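Fructose-bisphosphate aldolase (Slackia heliotrinireducens, PDB 4MOZ) is an aldolase-family protein of the DeoC/LacD type, built as a closed eight-stranded TIM barrel. Local coordinates at residues Gln32-Met38 and Ser289-Asp295; Thr112-Pro117 and Pro179-Ala183; Lys189-Ile194 and Val211-Thr217. Residue numbers count along the deposited sequence, not the author numbering.

Interaction 1 of 3, residues Gln32-Met38 and Ser289-Asp295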
loop_
_atom_site.group_PDB
_atom_site.type_symbol
_atom_site.label_atom_id
_atom_site.label_comp_id
_atom_site.label_asym_id
_atom_site.label_seq_id
_atom_site.Cartn_x
_atom_site.Cartn_y
_atom_site.Cartn_z
ATOM N N GLN C 32 -1.647 36.134 -15.262
ATOM C CA GLN C 32 -1.996 37.557 -15.210
ATOM C C GLN C 32 -2.613 38.041 -16.528
ATOM O O GLN C 32 -2.364 39.159 -16.974
ATOM C CB GLN C 32 -0.781 38.411 -14.806
ATOM C CG GLN C 32 -0.157 38.040 -13.462
ATOM C CD GLN C 32 -0.993 38.463 -12.263
ATOM O OE1 GLN C 32 -2.150 38.870 -12.395
ATOM N NE2 GLN C 32 -0.402 38.364 -11.078
ATOM N N GLY C 33 -3.419 37.177 -17.142
ATOM C CA GLY C 33 -4.104 37.493 -18.392
ATOM C C GLY C 33 -3.191 37.601 -19.601
ATOM O O GLY C 33 -3.561 38.219 -20.599
ATOM N N THR C 34 -2.008 36.995 -19.518
ATOM C CA THR C 34 -1.020 37.090 -20.592
ATOM C C THR C 34 -0.752 35.773 -21.319
ATOM O O THR C 34 -0.253 35.777 -22.442
ATOM C CB THR C 34 0.338 37.613 -20.085
ATOM O OG1 THR C 34 1.020 36.577 -19.362
ATOM C CG2 THR C 34 0.162 38.851 -19.207
ATOM N N GLY C 35 -1.058 34.652 -20.673
ATOM C CA GLY C 35 -0.704 33.335 -21.207
ATOM C C GLY C 35 0.715 32.929 -20.841
ATOM O O GLY C 35 1.178 31.856 -21.223
ATOM N N ARG C 36 1.406 33.789 -20.098
ATOM C CA ARG C 36 2.781 33.535 -19.667
ATOM C C ARG C 36 2.823 33.335 -18.154
ATOM O O ARG C 36 2.129 34.033 -17.413
ATOM C CB ARG C 36 3.689 34.705 -20.056
ATOM C CG ARG C 36 3.841 34.939 -21.553
ATOM C CD ARG C 36 5.202 34.487 -22.060
ATOM N NE ARG C 36 5.434 34.938 -23.432
ATOM C CZ ARG C 36 6.052 36.069 -23.771
ATOM N NH1 ARG C 36 6.528 36.893 -22.842
ATOM N NH2 ARG C 36 6.198 36.375 -25.051
ATOM N N LEU C 37 3.640 32.395 -17.692
ATOM C CA LEU C 37 3.695 32.101 -16.263
ATOM C C LEU C 37 4.967 32.600 -15.596
ATOM O O LEU C 37 6.063 32.100 -15.874
ATOM C CB LEU C 37 3.511 30.600 -15.990
ATOM C CG LEU C 37 3.489 30.169 -14.513
ATOM C CD1 LEU C 37 2.262 30.711 -13.793
ATOM C CD2 LEU C 37 3.560 28.655 -14.379
HETATM N N MSE C 38 4.807 33.587 -14.719
HETATM C CA MSE C 38 5.882 34.033 -13.838
HETATM C C MSE C 38 5.655 33.364 -12.489
HETATM O O MSE C 38 4.747 33.745 -11.747
HETATM C CB MSE C 38 5.886 35.563 -13.705
HETATM C CG MSE C 38 7.123 36.146 -13.028
HETATM SE SE MSE C 38 7.276 35.680 -11.127
HETATM C CE MSE C 38 8.713 36.910 -10.621
ATOM N N SER C 289 8.907 39.997 -14.196
ATOM C CA SER C 289 7.530 40.137 -14.670
ATOM C C SER C 289 7.399 41.092 -15.859
ATOM O O SER C 289 6.500 40.933 -16.686
ATOM C CB SER C 289 6.612 40.599 -13.536
ATOM O OG SER C 289 6.289 39.527 -12.666
ATOM N N ALA C 290 8.287 42.082 -15.938
ATOM C CA ALA C 290 8.268 43.031 -17.048
ATOM C C ALA C 290 8.648 42.345 -18.355
ATOM O O ALA C 290 8.000 42.562 -19.378
ATOM C CB ALA C 290 9.171 44.221 -16.770
ATOM N N ILE C 291 9.686 41.508 -18.312
ATOM C CA ILE C 291 10.051 40.677 -19.460
ATOM C C ILE C 291 8.941 39.675 -19.777
ATOM O O ILE C 291 8.465 39.608 -20.908
ATOM C CB ILE C 291 11.381 39.925 -19.237
ATOM C CG1 ILE C 291 12.550 40.914 -19.203
ATOM C CG2 ILE C 291 11.598 38.873 -20.320
ATOM C CD1 ILE C 291 13.867 40.310 -18.761
ATOM N N THR C 292 8.517 38.934 -18.756
ATOM C CA THR C 292 7.627 37.788 -18.922
ATOM C C THR C 292 6.198 38.175 -19.301
ATOM O O THR C 292 5.608 37.575 -20.198
ATOM C CB THR C 292 7.627 36.930 -17.643
ATOM O OG1 THR C 292 8.983 36.662 -17.265
ATOM C CG2 THR C 292 6.889 35.612 -17.850
ATOM N N LEU C 293 5.654 39.180 -18.623
ATOM C CA LEU C 293 4.253 39.563 -18.809
ATOM C C LEU C 293 4.041 40.755 -19.752
ATOM O O LEU C 293 2.994 40.852 -20.403
ATOM C CB LEU C 293 3.596 39.843 -17.450
ATOM C CG LEU C 293 3.781 38.778 -16.359
ATOM C CD1 LEU C 293 3.329 39.298 -15.000
ATOM C CD2 LEU C 293 3.057 37.487 -16.715
ATOM N N ALA C 294 5.032 41.646 -19.823
ATOM C CA ALA C 294 4.896 42.909 -20.566
ATOM C C ALA C 294 5.874 43.094 -21.737
ATOM O O ALA C 294 5.884 44.148 -22.375
ATOM C CB ALA C 294 4.973 44.093 -19.608
ATOM N N ASP C 295 6.698 42.083 -22.006
ATOM C CA ASP C 295 7.545 42.034 -23.211
ATOM C C ASP C 295 8.745 42.990 -23.243
ATOM O O ASP C 295 9.329 43.213 -24.312
ATOM C CB ASP C 295 6.694 42.221 -24.475
ATOM C CG ASP C 295 5.585 41.195 -24.585
ATOM O OD1 ASP C 295 5.902 40.001 -24.763
ATOM O OD2 ASP C 295 4.398 41.584 -24.482
#
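The TIM barrel closes on itself where its first strand, 37-41, lies beside its last, 266-269, and here helix 278-294, which follows that last strand in sequence, packs its final turns against the approach to the first. The main polar group across the contact is Arg-36. Its NH1 donates to Thr-292 O (2.9 Å, 136° at the hydrogen), a carbonyl near the end of the helix that lies at the guanidinium edge, near its plane. NH2 forms a long salt bridge of 3.6 Å with Asp-295 OD1, and that oxygen also bonds to Tyr-260 on the neighbouring helix 248-260. The remaining polar ends are met mostly outside the two segments: Ser-289 OG by Val-76 O, Thr-292 OG1 by Asn-267 and Ile-288, and Gln-32 NE2 by Cys-77 O. Gln-32 is the C-prime residue of a Schellman motif that ends helix 20-30. Two residues on, Thr-34 forms an ST turn, its OG1 accepting from Arg-36 N at 2.9 Å while also bonding Thr-31 O. Between these polar groups Leu-293 spreads its methyls, CD1 at 4.0 Å from Gln-32 CG and CD2 at 3.6 Å from Arg-36 O. Selenomethionine Met-38 points its CA-to-CB bond at the helix, and its CG comes within 3.5 Å of Ser-289 OG.

Interaction 2 of 3, residues Thr112-Pro117 and Pro179-Ala183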
loop_
_atom_site.group_PDB
_atom_site.type_symbol
_atom_site.label_atom_id
_atom_site.label_comp_id
_atom_site.label_asym_id
_atom_site.label_seq_id
_atom_site.Cartn_x
_atom_site.Cartn_y
_atom_site.Cartn_z
ATOM N N THR C 112 21.893 11.262 -4.011
ATOM C CA THR C 112 21.680 10.270 -5.067
ATOM C C THR C 112 22.596 9.053 -4.941
ATOM O O THR C 112 22.145 7.913 -5.089
ATOM C CB THR C 112 21.852 10.917 -6.457
ATOM O OG1 THR C 112 20.886 11.966 -6.598
ATOM C CG2 THR C 112 21.663 9.891 -7.593
ATOM N N ALA C 113 23.875 9.304 -4.659
ATOM C CA ALA C 113 24.873 8.242 -4.474
ATOM C C ALA C 113 24.474 7.223 -3.399
ATOM O O ALA C 113 24.835 6.046 -3.491
ATOM C CB ALA C 113 26.240 8.845 -4.165
ATOM N N GLN C 114 23.732 7.681 -2.390
ATOM C CA GLN C 114 23.212 6.806 -1.341
ATOM C C GLN C 114 21.949 6.082 -1.810
ATOM O O GLN C 114 21.846 4.861 -1.676
ATOM C CB GLN C 114 22.922 7.590 -0.051
ATOM C CG GLN C 114 22.337 6.731 1.068
ATOM C CD GLN C 114 21.825 7.528 2.258
ATOM O OE1 GLN C 114 22.235 8.668 2.488
ATOM N NE2 GLN C 114 20.931 6.920 3.033
ATOM N N ASP C 115 20.996 6.845 -2.344
ATOM C CA ASP C 115 19.719 6.303 -2.814
ATOM C C ASP C 115 19.077 7.281 -3.797
ATOM O O ASP C 115 19.152 8.495 -3.607
ATOM C CB ASP C 115 18.775 6.046 -1.628
ATOM C CG ASP C 115 17.657 5.041 -1.946
ATOM O OD1 ASP C 115 17.778 4.238 -2.902
ATOM O OD2 ASP C 115 16.643 5.046 -1.212
ATOM N N ASP C 116 18.462 6.744 -4.848
ATOM C CA ASP C 116 17.720 7.547 -5.818
ATOM C C ASP C 116 16.633 8.379 -5.124
ATOM O O ASP C 116 16.087 7.951 -4.110
ATOM C CB ASP C 116 17.096 6.642 -6.886
ATOM C CG ASP C 116 18.058 6.303 -8.013
ATOM O OD1 ASP C 116 19.226 6.749 -7.996
ATOM O OD2 ASP C 116 17.640 5.580 -8.935
ATOM N N PRO C 117 16.315 9.565 -5.670
ATOM C CA PRO C 117 15.370 10.453 -4.990
ATOM C C PRO C 117 13.906 10.032 -5.113
ATOM O O PRO C 117 13.496 9.453 -6.128
ATOM C CB PRO C 117 15.584 11.796 -5.695
ATOM C CG PRO C 117 16.015 11.421 -7.075
ATOM C CD PRO C 117 16.815 10.150 -6.931
ATOM N N PRO C 179 14.853 14.896 -14.323
ATOM C CA PRO C 179 15.410 13.550 -14.378
ATOM C C PRO C 179 16.645 13.446 -13.487
ATOM O O PRO C 179 17.633 14.152 -13.688
ATOM C CB PRO C 179 15.754 13.378 -15.857
ATOM C CG PRO C 179 14.741 14.225 -16.556
ATOM C CD PRO C 179 14.574 15.431 -15.669
ATOM N N ARG C 180 16.555 12.591 -12.478
ATOM C CA ARG C 180 17.602 12.472 -11.480
ATOM C C ARG C 180 17.695 11.044 -10.979
ATOM O O ARG C 180 16.682 10.387 -10.730
ATOM C CB ARG C 180 17.350 13.423 -10.308
ATOM C CG ARG C 180 18.525 13.540 -9.344
ATOM C CD ARG C 180 18.314 14.660 -8.332
ATOM N NE ARG C 180 18.176 15.958 -8.988
ATOM C CZ ARG C 180 17.587 17.024 -8.450
ATOM N NH1 ARG C 180 17.070 16.965 -7.226
ATOM N NH2 ARG C 180 17.515 18.154 -9.144
ATOM N N GLY C 181 18.925 10.576 -10.825
ATOM C CA GLY C 181 19.170 9.236 -10.342
ATOM C C GLY C 181 20.451 8.658 -10.898
ATOM O O GLY C 181 21.042 9.199 -11.833
ATOM N N LYS C 182 20.876 7.571 -10.265
ATOM C CA LYS C 182 21.906 6.650 -10.726
ATOM C C LYS C 182 21.926 6.504 -12.257
ATOM O O LYS C 182 22.980 6.616 -12.886
ATOM C CB LYS C 182 21.538 5.308 -10.102
ATOM C CG LYS C 182 22.615 4.299 -9.812
ATOM C CD LYS C 182 21.862 3.040 -9.426
ATOM C CE LYS C 182 22.651 2.142 -8.509
ATOM N NZ LYS C 182 21.718 1.237 -7.786
ATOM N N ALA C 183 20.750 6.270 -12.841
ATOM C CA ALA C 183 20.597 6.049 -14.284
ATOM C C ALA C 183 20.825 7.306 -15.115
ATOM O O ALA C 183 21.127 7.218 -16.305
ATOM C CB ALA C 183 19.219 5.478 -14.590
HETATM O O HOH W 1 18.578 5.587 -11.438
#
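This is a partly buried loop-to-loop contact at the C-terminal end of the barrel strands, joining the loop after strand 99-102 to the loop after strand 172-177. Its polar centre is the carboxylate of Asp-116, which serves two consecutive backbone amides, one directly and one through a water. Asp-116 OD1 accepts from Lys-182 N at 2.9 Å in a nearly straight bond (164°). The other oxygen, OD2, takes a hydrogen bond from a water at 2.7 Å; the same water accepts from Ala-183 N, also at 2.7 Å. OD2 is further held by the amide of Glu-150. Gly-181 makes the close approach possible: its CA lies 3.4 Å from Asp-116 OD1, and a CB there would sit tightly against OD2, besides clashing with the preceding carbonyl at these backbone angles. Van der Waals contacts flank the carboxylate. Thr-112 CG2 rests 3.6 Å from Lys-182 N, and Pro-117 CG meets the aliphatic part of Arg-180, CG to CG, at 4.0 Å, while the charged end of Arg-180 pairs with Glu-188. Gln-114 of a neighbouring subunit packs on Asp-116, Lys-182 and Ala-183, so the joined loops also face a subunit interface. The arrangement belongs to the beta-alpha loops that rim the C-terminal face of a TIM barrel, the face on which enzymes of this fold generally carry their active sites.

Interaction 3 of 3, residues Lys189-Ile194 and Val211-Thr217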
loop_
_atom_site.group_PDB
_atom_site.type_symbol
_atom_site.label_atom_id
_atom_site.label_comp_id
_atom_site.label_asym_id
_atom_site.label_seq_id
_atom_site.Cartn_x
_atom_site.Cartn_y
_atom_site.Cartn_z
ATOM N N LYS C 189 21.323 17.395 -17.671
ATOM C CA LYS C 189 20.979 18.611 -18.403
ATOM C C LYS C 189 21.341 18.540 -19.890
ATOM O O LYS C 189 21.493 19.569 -20.557
ATOM C CB LYS C 189 21.597 19.835 -17.712
ATOM C CG LYS C 189 21.016 20.080 -16.326
ATOM C CD LYS C 189 21.784 21.120 -15.535
ATOM C CE LYS C 189 21.124 21.338 -14.185
ATOM N NZ LYS C 189 21.927 22.249 -13.326
ATOM N N ALA C 190 21.467 17.320 -20.410
ATOM C CA ALA C 190 21.604 17.115 -21.845
ATOM C C ALA C 190 20.320 17.578 -22.537
ATOM O O ALA C 190 19.230 17.459 -21.970
ATOM C CB ALA C 190 21.889 15.654 -22.157
ATOM N N PRO C 191 20.444 18.133 -23.756
ATOM C CA PRO C 191 19.269 18.585 -24.512
ATOM C C PRO C 191 18.160 17.528 -24.646
ATOM O O PRO C 191 16.986 17.861 -24.483
ATOM C CB PRO C 191 19.852 18.937 -25.881
ATOM C CG PRO C 191 21.257 19.350 -25.581
ATOM C CD PRO C 191 21.708 18.494 -24.433
ATOM N N THR C 192 18.532 16.277 -24.926
ATOM C CA THR C 192 17.555 15.189 -25.090
ATOM C C THR C 192 16.834 14.864 -23.783
ATOM O O THR C 192 15.649 14.523 -23.786
ATOM C CB THR C 192 18.200 13.892 -25.628
ATOM O OG1 THR C 192 19.285 13.509 -24.777
ATOM C CG2 THR C 192 18.711 14.075 -27.061
ATOM N N THR C 193 17.555 14.972 -22.671
ATOM C CA THR C 193 16.984 14.737 -21.353
ATOM C C THR C 193 15.903 15.770 -21.033
ATOM O O THR C 193 14.814 15.416 -20.573
ATOM C CB THR C 193 18.073 14.767 -20.272
ATOM O OG1 THR C 193 19.058 13.767 -20.563
ATOM C CG2 THR C 193 17.484 14.506 -18.898
ATOM N N ILE C 194 16.215 17.039 -21.293
ATOM C CA ILE C 194 15.296 18.146 -21.046
ATOM C C ILE C 194 14.069 18.041 -21.949
ATOM O O ILE C 194 12.944 18.282 -21.511
ATOM C CB ILE C 194 16.002 19.509 -21.241
ATOM C CG1 ILE C 194 17.235 19.628 -20.327
ATOM C CG2 ILE C 194 15.033 20.670 -21.037
ATOM C CD1 ILE C 194 16.977 19.425 -18.848
ATOM N N VAL C 211 11.436 22.794 -16.215
ATOM C CA VAL C 211 12.640 21.996 -16.463
ATOM C C VAL C 211 13.889 22.831 -16.202
ATOM O O VAL C 211 13.812 24.050 -16.097
ATOM C CB VAL C 211 12.698 21.458 -17.919
ATOM C CG1 VAL C 211 11.585 20.449 -18.183
ATOM C CG2 VAL C 211 12.649 22.599 -18.930
ATOM N N ASN C 212 15.035 22.170 -16.090
ATOM C CA ASN C 212 16.317 22.856 -16.084
ATOM C C ASN C 212 16.651 23.353 -17.484
ATOM O O ASN C 212 16.212 22.750 -18.472
ATOM C CB ASN C 212 17.424 21.912 -15.626
ATOM C CG ASN C 212 17.416 21.689 -14.134
ATOM O OD1 ASN C 212 17.257 22.631 -13.357
ATOM N ND2 ASN C 212 17.592 20.435 -13.724
ATOM N N PRO C 213 17.428 24.451 -17.583
ATOM C CA PRO C 213 17.956 24.794 -18.899
ATOM C C PRO C 213 18.951 23.725 -19.360
ATOM O O PRO C 213 19.767 23.266 -18.559
ATOM C CB PRO C 213 18.660 26.138 -18.661
ATOM C CG PRO C 213 18.949 26.172 -17.195
ATOM C CD PRO C 213 17.822 25.428 -16.550
ATOM N N PRO C 214 18.860 23.298 -20.633
ATOM C CA PRO C 214 19.846 22.355 -21.166
ATOM C C PRO C 214 21.201 23.022 -21.382
ATOM O O PRO C 214 21.262 24.231 -21.593
ATOM C CB PRO C 214 19.249 21.938 -22.512
ATOM C CG PRO C 214 18.342 23.060 -22.895
ATOM C CD PRO C 214 17.792 23.599 -21.606
ATOM N N VAL C 215 22.275 22.240 -21.325
ATOM C CA VAL C 215 23.610 22.756 -21.637
ATOM C C VAL C 215 23.713 23.192 -23.104
ATOM O O VAL C 215 22.969 22.708 -23.967
ATOM C CB VAL C 215 24.735 21.732 -21.324
ATOM C CG1 VAL C 215 24.837 21.477 -19.826
ATOM C CG2 VAL C 215 24.533 20.431 -22.094
ATOM N N ALA C 216 24.625 24.123 -23.370
ATOM C CA ALA C 216 25.007 24.452 -24.736
ATOM C C ALA C 216 25.792 23.286 -25.319
ATOM O O ALA C 216 26.464 22.550 -24.591
ATOM C CB ALA C 216 25.846 25.720 -24.768
ATOM N N THR C 217 25.685 23.112 -26.630
ATOM C CA THR C 217 26.469 22.112 -27.351
ATOM C C THR C 217 27.261 22.809 -28.460
ATOM O O THR C 217 27.112 24.017 -28.666
ATOM C CB THR C 217 25.572 20.993 -27.932
ATOM O OG1 THR C 217 24.463 21.573 -28.633
ATOM C CG2 THR C 217 25.040 20.093 -26.820
#
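The first turn of helix 191-204 fits against the extended, proline-containing segment that follows strand 208-210, within the barrel's repeating beta-alpha units. Ile-194 is the main bump on the helix. It fills a hollow bounded by Val-211, Asn-212 and Pro-214: its CG2 is 3.7 Å from Val-211 CG2, its CD1 3.4 Å from Asn-212 O and its CG1 3.8 Å from Pro-214 CB. The Pro-214 ring in turn wedges between Ile-194 and Pro-191, its CB 3.9 Å from Pro-191 CA. Pro-191 fits beside Val-215, CD to CG2 at 4.1 Å, and reaches Thr-217 CG2 with its CG at 4.0 Å. Just before the helix, Lys-189 lays its alkyl chain along Asn-212, CE to ND2 at 3.7 Å. Beyond the Pro-213–Pro-214 pair, neither member of which has an amide hydrogen, Val-215 N donates to Lys-189 O (2.9 Å, 165°), and Pro-214 CA adds a CA-H...O contact to that carbonyl. One direct hydrogen bond thus links the backbones, while most of the remaining contact is van der Waals packing, so the fit depends mainly on shape.

How the interactions relate
Interaction 1 is the most buried of the three and lies at the N-terminal end of the barrel, where helix 278-294 meets the lead-in to strand 37-41; it combines packing of Leu-293 and Met-38 with a partly exposed Arg-36 that bonds a helix carbonyl. Interactions 2 and 3 sit at the other end of the strands and are more exposed. Interaction 2 lies on the opposite side of the chain's centre from interaction 1, their centres 35 Å apart, and is the one that faces other subunits. Both 2 and 3 use the connection between strand 172-177 and helix 191-204, and they touch through Pro-179 CG and Thr-193 CG2 at 3.6 Å. Yet one turns on a hydrated carboxylate, the other largely on apolar fit.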